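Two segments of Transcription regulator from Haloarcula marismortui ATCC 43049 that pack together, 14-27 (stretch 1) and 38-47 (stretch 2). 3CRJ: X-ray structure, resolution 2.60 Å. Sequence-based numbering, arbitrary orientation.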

ATOM      1  N   ASP A  14      -9.630  31.954   2.584  1.00 71.52           N
ATOM      2  CA  ASP A  14      -9.000  32.346   1.325  1.00 70.61           C
ATOM      3  C   ASP A  14      -7.504  32.045   1.355  1.00 69.78           C
ATOM      4  O   ASP A  14      -6.954  31.519   0.388  1.00 69.50           O
ATOM      5  CB  ASP A  14      -9.243  33.841   1.036  1.00 70.79           C
ATOM      6  CG  ASP A  14     -10.735  34.228   1.045  1.00 71.23           C
ATOM      7  OD1 ASP A  14     -11.037  35.440   0.945  1.00 70.26           O
ATOM      8  OD2 ASP A  14     -11.606  33.334   1.157  1.00 71.99           O
ATOM      9  N   GLN A  15      -6.865  32.377   2.475  1.00 68.81           N
ATOM     10  CA  GLN A  15      -5.446  32.087   2.705  1.00 67.95           C
ATOM     11  C   GLN A  15      -5.152  30.599   2.866  1.00 66.91           C
ATOM     12  O   GLN A  15      -4.155  30.095   2.352  1.00 67.03           O
ATOM     13  CB  GLN A  15      -4.968  32.818   3.960  1.00 68.29           C
ATOM     14  CG  GLN A  15      -4.137  34.064   3.724  1.00 68.96           C
ATOM     15  CD  GLN A  15      -4.809  35.043   2.802  1.00 69.70           C
ATOM     16  OE1 GLN A  15      -4.748  34.901   1.578  1.00 70.49           O
ATOM     17  NE2 GLN A  15      -5.445  36.053   3.379  1.00 69.03           N
ATOM     18  N   THR A  16      -6.009  29.920   3.618  1.00 65.63           N
ATOM     19  CA  THR A  16      -5.911  28.488   3.843  1.00 64.45           C
ATOM     20  C   THR A  16      -5.905  27.760   2.486  1.00 63.61           C
ATOM     21  O   THR A  16      -4.970  27.012   2.179  1.00 63.32           O
ATOM     22  CB  THR A  16      -7.078  28.035   4.769  1.00 64.68           C
ATOM     23  OG1 THR A  16      -7.035  28.793   5.986  1.00 64.63           O
ATOM     24  CG2 THR A  16      -7.004  26.561   5.107  1.00 64.97           C
ATOM     25  N   GLU A  17      -6.925  28.028   1.669  1.00 62.64           N
ATOM     26  CA  GLU A  17      -7.071  27.464   0.326  1.00 62.02           C
ATOM     27  C   GLU A  17      -5.875  27.727  -0.602  1.00 61.59           C
ATOM     28  O   GLU A  17      -5.334  26.798  -1.207  1.00 61.56           O
ATOM     29  CB  GLU A  17      -8.346  27.999  -0.309  1.00 62.14           C
ATOM     30  CG  GLU A  17      -9.554  27.098  -0.156  1.00 63.15           C
ATOM     31  CD  GLU A  17      -9.899  26.390  -1.456  1.00 63.77           C
ATOM     32  OE1 GLU A  17      -8.964  25.996  -2.179  1.00 63.71           O
ATOM     33  OE2 GLU A  17     -11.102  26.243  -1.766  1.00 64.01           O
ATOM     34  N   GLU A  18      -5.473  28.991  -0.718  1.00 60.91           N
ATOM     35  CA  GLU A  18      -4.280  29.352  -1.474  1.00 60.52           C
ATOM     36  C   GLU A  18      -3.062  28.617  -0.939  1.00 60.16           C
ATOM     37  O   GLU A  18      -2.205  28.194  -1.724  1.00 59.85           O
ATOM     38  CB  GLU A  18      -4.001  30.849  -1.378  1.00 60.79           C
ATOM     39  CG  GLU A  18      -4.606  31.720  -2.443  1.00 61.08           C
ATOM     40  CD  GLU A  18      -3.972  33.093  -2.424  1.00 62.70           C
ATOM     41  OE1 GLU A  18      -2.825  33.212  -2.901  1.00 65.69           O
ATOM     42  OE2 GLU A  18      -4.593  34.052  -1.921  1.00 61.96           O
ATOM     43  N   ILE A  19      -2.981  28.476   0.390  1.00 59.73           N
ATOM     44  CA  ILE A  19      -1.887  27.708   1.007  1.00 59.54           C
ATOM     45  C   ILE A  19      -1.997  26.202   0.750  1.00 59.61           C
ATOM     46  O   ILE A  19      -0.990  25.564   0.467  1.00 59.05           O
ATOM     47  CB  ILE A  19      -1.679  28.017   2.516  1.00 59.58           C
ATOM     48  CG1 ILE A  19      -1.067  29.421   2.700  1.00 59.49           C
ATOM     49  CG2 ILE A  19      -0.760  26.978   3.143  1.00 59.05           C
ATOM     50  CD1 ILE A  19      -0.907  29.880   4.164  1.00 58.86           C
HETATM   51  N   MSE A  20      -3.207  25.640   0.837  1.00 59.89           N
HETATM   52  CA  MSE A  20      -3.388  24.234   0.490  1.00 60.30           C
HETATM   53  C   MSE A  20      -2.943  23.982  -0.950  1.00 59.77           C
HETATM   54  O   MSE A  20      -2.209  23.053  -1.223  1.00 59.44           O
HETATM   55  CB  MSE A  20      -4.824  23.782   0.705  1.00 60.97           C
HETATM   56  CG  MSE A  20      -5.257  23.673   2.182  1.00 64.99           C
HETATM   57 SE   MSE A  20      -4.091  22.631   3.407  1.00 73.69          SE
HETATM   58  CE  MSE A  20      -2.683  23.920   3.801  1.00 68.80           C
ATOM     59  N   GLN A  21      -3.359  24.847  -1.865  1.00 59.64           N
ATOM     60  CA  GLN A  21      -2.939  24.731  -3.261  1.00 59.40           C
ATOM     61  C   GLN A  21      -1.418  24.777  -3.442  1.00 59.00           C
ATOM     62  O   GLN A  21      -0.850  23.936  -4.125  1.00 59.44           O
ATOM     63  CB  GLN A  21      -3.651  25.772  -4.111  1.00 59.13           C
ATOM     64  CG  GLN A  21      -5.078  25.395  -4.390  1.00 60.28           C
ATOM     65  CD  GLN A  21      -5.963  26.592  -4.604  1.00 62.31           C
ATOM     66  OE1 GLN A  21      -6.933  26.785  -3.881  1.00 64.07           O
ATOM     67  NE2 GLN A  21      -5.637  27.412  -5.597  1.00 63.36           N
ATOM     68  N   ALA A  22      -0.764  25.737  -2.809  1.00 58.76           N
ATOM     69  CA  ALA A  22       0.692  25.805  -2.827  1.00 58.93           C
ATOM     70  C   ALA A  22       1.253  24.469  -2.375  1.00 59.40           C
ATOM     71  O   ALA A  22       2.155  23.921  -3.021  1.00 59.68           O
ATOM     72  CB  ALA A  22       1.191  26.906  -1.924  1.00 58.11           C
ATOM     73  N   THR A  23       0.701  23.945  -1.277  1.00 59.65           N
ATOM     74  CA  THR A  23       1.122  22.665  -0.710  1.00 59.56           C
ATOM     75  C   THR A  23       1.045  21.559  -1.749  1.00 59.38           C
ATOM     76  O   THR A  23       2.066  20.926  -2.062  1.00 59.70           O
ATOM     77  CB  THR A  23       0.289  22.313   0.504  1.00 59.31           C
ATOM     78  OG1 THR A  23       0.144  23.487   1.294  1.00 59.62           O
ATOM     79  CG2 THR A  23       0.980  21.242   1.334  1.00 60.09           C
ATOM     80  N   TYR A  24      -0.144  21.359  -2.308  1.00 58.78           N
ATOM     81  CA  TYR A  24      -0.289  20.442  -3.406  1.00 58.65           C
ATOM     82  C   TYR A  24       0.864  20.618  -4.394  1.00 58.47           C
ATOM     83  O   TYR A  24       1.563  19.648  -4.680  1.00 58.75           O
ATOM     84  CB  TYR A  24      -1.618  20.636  -4.110  1.00 59.33           C
ATOM     85  CG  TYR A  24      -1.740  19.825  -5.366  1.00 59.93           C
ATOM     86  CD1 TYR A  24      -2.402  18.605  -5.368  1.00 62.54           C
ATOM     87  CD2 TYR A  24      -1.205  20.285  -6.566  1.00 61.50           C
ATOM     88  CE1 TYR A  24      -2.524  17.847  -6.547  1.00 63.58           C
ATOM     89  CE2 TYR A  24      -1.312  19.543  -7.751  1.00 62.57           C
ATOM     90  CZ  TYR A  24      -1.964  18.327  -7.732  1.00 62.32           C
ATOM     91  OH  TYR A  24      -2.063  17.602  -8.897  1.00 62.48           O
ATOM     92  N   ARG A  25       1.080  21.844  -4.890  1.00 57.24           N
ATOM     93  CA  ARG A  25       2.080  22.075  -5.946  1.00 55.95           C
ATOM     94  C   ARG A  25       3.482  21.722  -5.489  1.00 55.72           C
ATOM     95  O   ARG A  25       4.266  21.171  -6.257  1.00 56.23           O
ATOM     96  CB  ARG A  25       2.045  23.508  -6.479  1.00 55.73           C
ATOM     97  CG  ARG A  25       0.894  23.801  -7.443  1.00 53.76           C
ATOM     98  CD  ARG A  25       1.122  25.117  -8.167  1.00 53.28           C
ATOM     99  NE  ARG A  25       1.194  26.283  -7.273  1.00 53.04           N
ATOM    100  CZ  ARG A  25       0.145  26.872  -6.697  1.00 53.00           C
ATOM    101  NH1 ARG A  25      -1.089  26.425  -6.909  1.00 53.19           N
ATOM    102  NH2 ARG A  25       0.324  27.917  -5.903  1.00 52.75           N
ATOM    103  N   ALA A  26       3.775  21.999  -4.230  1.00 55.47           N
ATOM    104  CA  ALA A  26       5.118  21.855  -3.697  1.00 55.43           C
ATOM    105  C   ALA A  26       5.421  20.378  -3.421  1.00 55.67           C
ATOM    106  O   ALA A  26       6.516  19.870  -3.778  1.00 55.22           O
ATOM    107  CB  ALA A  26       5.264  22.685  -2.446  1.00 55.27           C
ATOM    108  N   LEU A  27       4.433  19.693  -2.834  1.00 55.32           N
ATOM    109  CA  LEU A  27       4.442  18.226  -2.735  1.00 55.39           C
ATOM    110  C   LEU A  27       4.583  17.539  -4.095  1.00 55.90           C
ATOM    111  O   LEU A  27       5.375  16.617  -4.212  1.00 56.68           O
ATOM    112  CB  LEU A  27       3.181  17.710  -2.064  1.00 54.54           C
ATOM    113  CG  LEU A  27       3.157  17.437  -0.577  1.00 54.03           C
ATOM    114  CD1 LEU A  27       1.883  16.700  -0.308  1.00 54.61           C
ATOM    115  CD2 LEU A  27       4.340  16.612  -0.108  1.00 54.27           C
ATOM    116  N   GLN A  38       9.402  26.536   3.654  1.00 64.98           N
ATOM    117  CA  GLN A  38      10.000  27.457   2.731  1.00 65.72           C
ATOM    118  C   GLN A  38       9.521  27.211   1.307  1.00 65.84           C
ATOM    119  O   GLN A  38       9.145  28.154   0.595  1.00 65.82           O
ATOM    120  CB  GLN A  38      11.513  27.389   2.789  1.00 65.83           C
ATOM    121  CG  GLN A  38      12.164  28.416   1.885  1.00 69.55           C
ATOM    122  CD  GLN A  38      11.411  29.765   1.881  1.00 76.09           C
ATOM    123  OE1 GLN A  38      10.786  30.135   0.870  1.00 79.78           O
ATOM    124  NE2 GLN A  38      11.455  30.495   3.013  1.00 76.05           N
ATOM    125  N   ARG A  39       9.533  25.947   0.891  1.00 65.63           N
ATOM    126  CA  ARG A  39       9.214  25.625  -0.494  1.00 65.49           C
ATOM    127  C   ARG A  39       7.722  25.812  -0.744  1.00 65.56           C
ATOM    128  O   ARG A  39       7.314  26.359  -1.775  1.00 65.41           O
ATOM    129  CB  ARG A  39       9.705  24.230  -0.860  1.00 65.49           C
ATOM    130  CG  ARG A  39      11.163  24.248  -1.297  1.00 64.65           C
ATOM    131  CD  ARG A  39      11.783  22.894  -1.137  1.00 65.19           C
ATOM    132  NE  ARG A  39      13.238  22.947  -1.260  1.00 67.03           N
ATOM    133  CZ  ARG A  39      13.990  21.930  -1.678  1.00 67.50           C
ATOM    134  NH1 ARG A  39      13.434  20.778  -2.017  1.00 69.70           N
ATOM    135  NH2 ARG A  39      15.296  22.058  -1.772  1.00 68.17           N
ATOM    136  N   ILE A  40       6.923  25.395   0.232  1.00 65.43           N
ATOM    137  CA  ILE A  40       5.526  25.776   0.294  1.00 65.12           C
ATOM    138  C   ILE A  40       5.387  27.289   0.115  1.00 64.93           C
ATOM    139  O   ILE A  40       4.685  27.748  -0.786  1.00 64.89           O
ATOM    140  CB  ILE A  40       4.922  25.350   1.619  1.00 65.18           C
ATOM    141  CG1 ILE A  40       5.049  23.833   1.762  1.00 64.80           C
ATOM    142  CG2 ILE A  40       3.482  25.854   1.728  1.00 65.39           C
ATOM    143  CD1 ILE A  40       4.492  23.284   3.059  1.00 65.11           C
ATOM    144  N   ALA A  41       6.085  28.061   0.942  1.00 64.56           N
ATOM    145  CA  ALA A  41       5.991  29.508   0.839  1.00 64.63           C
ATOM    146  C   ALA A  41       6.385  30.017  -0.535  1.00 64.63           C
ATOM    147  O   ALA A  41       5.706  30.873  -1.080  1.00 64.54           O
ATOM    148  CB  ALA A  41       6.805  30.181   1.905  1.00 65.18           C
ATOM    149  N   ASP A  42       7.468  29.493  -1.103  1.00 65.00           N
ATOM    150  CA  ASP A  42       7.834  29.858  -2.484  1.00 65.41           C
ATOM    151  C   ASP A  42       6.697  29.614  -3.486  1.00 64.51           C
ATOM    152  O   ASP A  42       6.484  30.383  -4.409  1.00 64.17           O
ATOM    153  CB  ASP A  42       9.115  29.169  -2.949  1.00 65.63           C
ATOM    154  CG  ASP A  42       9.500  29.572  -4.377  1.00 69.29           C
ATOM    155  OD1 ASP A  42       8.928  29.013  -5.354  1.00 72.41           O
ATOM    156  OD2 ASP A  42      10.375  30.463  -4.540  1.00 72.35           O
ATOM    157  N   GLU A  43       5.958  28.539  -3.291  1.00 64.70           N
ATOM    158  CA  GLU A  43       4.837  28.262  -4.167  1.00 64.50           C
ATOM    159  C   GLU A  43       3.608  29.129  -3.890  1.00 63.82           C
ATOM    160  O   GLU A  43       2.778  29.331  -4.767  1.00 63.73           O
ATOM    161  CB  GLU A  43       4.505  26.776  -4.135  1.00 64.76           C
ATOM    162  CG  GLU A  43       5.274  25.986  -5.192  1.00 65.89           C
ATOM    163  CD  GLU A  43       4.653  26.092  -6.567  1.00 66.18           C
ATOM    164  OE1 GLU A  43       3.686  26.861  -6.732  1.00 66.93           O
ATOM    165  OE2 GLU A  43       5.137  25.406  -7.485  1.00 67.00           O
ATOM    166  N   TYR A  44       3.520  29.647  -2.672  1.00 63.17           N
ATOM    167  CA  TYR A  44       2.397  30.468  -2.236  1.00 62.54           C
ATOM    168  C   TYR A  44       2.598  31.908  -2.698  1.00 62.40           C
ATOM    169  O   TYR A  44       1.638  32.619  -2.985  1.00 62.25           O
ATOM    170  CB  TYR A  44       2.263  30.342  -0.716  1.00 62.29           C
ATOM    171  CG  TYR A  44       1.280  31.246  -0.017  1.00 61.51           C
ATOM    172  CD1 TYR A  44      -0.039  31.392  -0.471  1.00 61.93           C
ATOM    173  CD2 TYR A  44       1.647  31.900   1.148  1.00 60.43           C
ATOM    174  CE1 TYR A  44      -0.958  32.219   0.206  1.00 61.24           C
ATOM    175  CE2 TYR A  44       0.738  32.727   1.842  1.00 61.49           C
ATOM    176  CZ  TYR A  44      -0.557  32.880   1.370  1.00 61.84           C
ATOM    177  OH  TYR A  44      -1.431  33.692   2.066  1.00 61.92           O
ATOM    178  N   GLY A  45       3.858  32.315  -2.800  1.00 62.30           N
ATOM    179  CA  GLY A  45       4.211  33.607  -3.376  1.00 62.22           C
ATOM    180  C   GLY A  45       4.387  34.649  -2.303  1.00 62.27           C
ATOM    181  O   GLY A  45       4.838  35.763  -2.572  1.00 62.31           O
ATOM    182  N   LYS A  46       4.029  34.278  -1.080  1.00 62.54           N
ATOM    183  CA  LYS A  46       4.209  35.147   0.071  1.00 62.75           C
ATOM    184  C   LYS A  46       5.373  34.713   0.953  1.00 62.16           C
ATOM    185  O   LYS A  46       5.910  33.627   0.786  1.00 62.60           O
ATOM    186  CB  LYS A  46       2.921  35.231   0.889  1.00 63.05           C
ATOM    187  CG  LYS A  46       2.024  36.408   0.516  1.00 65.26           C
ATOM    188  CD  LYS A  46       0.835  35.954  -0.314  1.00 68.90           C
ATOM    189  CE  LYS A  46      -0.205  37.083  -0.458  1.00 71.14           C
ATOM    190  NZ  LYS A  46      -1.587  36.551  -0.746  1.00 71.48           N
ATOM    191  N   SER A  47       5.774  35.603   1.855  1.00 61.87           N
ATOM    192  CA  SER A  47       6.719  35.334   2.938  1.00 61.28           C
ATOM    193  C   SER A  47       6.518  33.991   3.646  1.00 61.09           C
ATOM    194  O   SER A  47       5.402  33.481   3.744  1.00 60.55           O
ATOM    195  CB  SER A  47       6.589  36.434   3.982  1.00 61.31           C
ATOM    196  OG  SER A  47       7.035  35.965   5.239  1.00 62.06           O
TER

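Residues 14-27 lie within a single helix that extends beyond the stretch at both ends. Residues 38-44 close a second helix, and the chain then turns through Gly-45. The two helices cross steeply. Their N-to-C directions differ by 115°, and their axes come within 8.1 Å of each other. That spacing is close for two helices, and Ala-22 and Ala-26 present only methyl groups at the crossing. The backbones come nearest at Ala-22 and Tyr-44, whose CA atoms are 5.0 Å apart. Together the two stretches bury 565 Å² of surface.

Ala-22 sits at this close point. Its CA-to-CB bond points toward the second helix, and the methyl group rests directly on backbone. Ala-22 CB is 3.7 Å from Tyr-44 N and 3.8 Å from Ile-40 O. Ala-22 CB is also 3.8 Å from Tyr-44 CB, so the base of the tyrosine side chain packs against it. One turn later, Ala-26 repeats the pattern. Ala-26 CB lies 4.1 Å from Ile-40 CA and 4.4 Å from Ile-40 CG1. Ile-40 thus touches both alanines, since Ile-40 CG2 is 4.4 Å from Ala-22 CB. The same methyl, Ile-40 CG2, lies 4.1 Å from Thr-23 OG1. That hydroxyl is already engaged within its own helix, where Thr-23 OG1 donates a hydrogen bond to Ile-19 O at 2.5 Å.

The main bump is Tyr-44. It has the largest covered area of any residue in the contact. Its CA-to-CB bond points sideways, but chi1 is t and the ring reaches the first helix. There it fills a hollow formed by Gln-15, Glu-18, Ile-19 and Ala-22. Ile-19 covers one ring face. Ile-19 CG1 stands 3.6 Å from the centroid of the Tyr-44 ring, only 7° off the ring normal, which makes a CH-pi contact. Glu-18 meets the ring edge through its aliphatic part, with Glu-18 CB 3.7 Å from Tyr-44 CE1. At the far end of the ring, Tyr-44 OH lies 3.2 Å from Gln-15 CG.

Charged groups close one margin of the contact. The CA-to-CB bonds of Arg-25 and Glu-43 both point toward the opposite stretch, and the two side chains form a salt bridge. Arg-25 NE donates to Glu-43 OE1 at 2.6 Å, with an N-H...O angle of 165°. The carboxylate oxygen lies near the guanidinium plane, as a well-directed bond requires. A second hydrogen bond runs from Arg-25 NH2 to the backbone Glu-43 O at 3.1 Å. The arginine thus grips both the side chain and the main chain of one residue. Elsewhere on the margin, Glu-18 OE2 and Lys-46 NZ are 4.1 Å apart. Their opposite charges are near each other, but too distant for a salt bridge.

Gly-45 is the first residue past the second helix to leave helical phi/psi, with a positive phi of 96°. A CB there would be jammed against the carbonyl oxygen of Tyr-44.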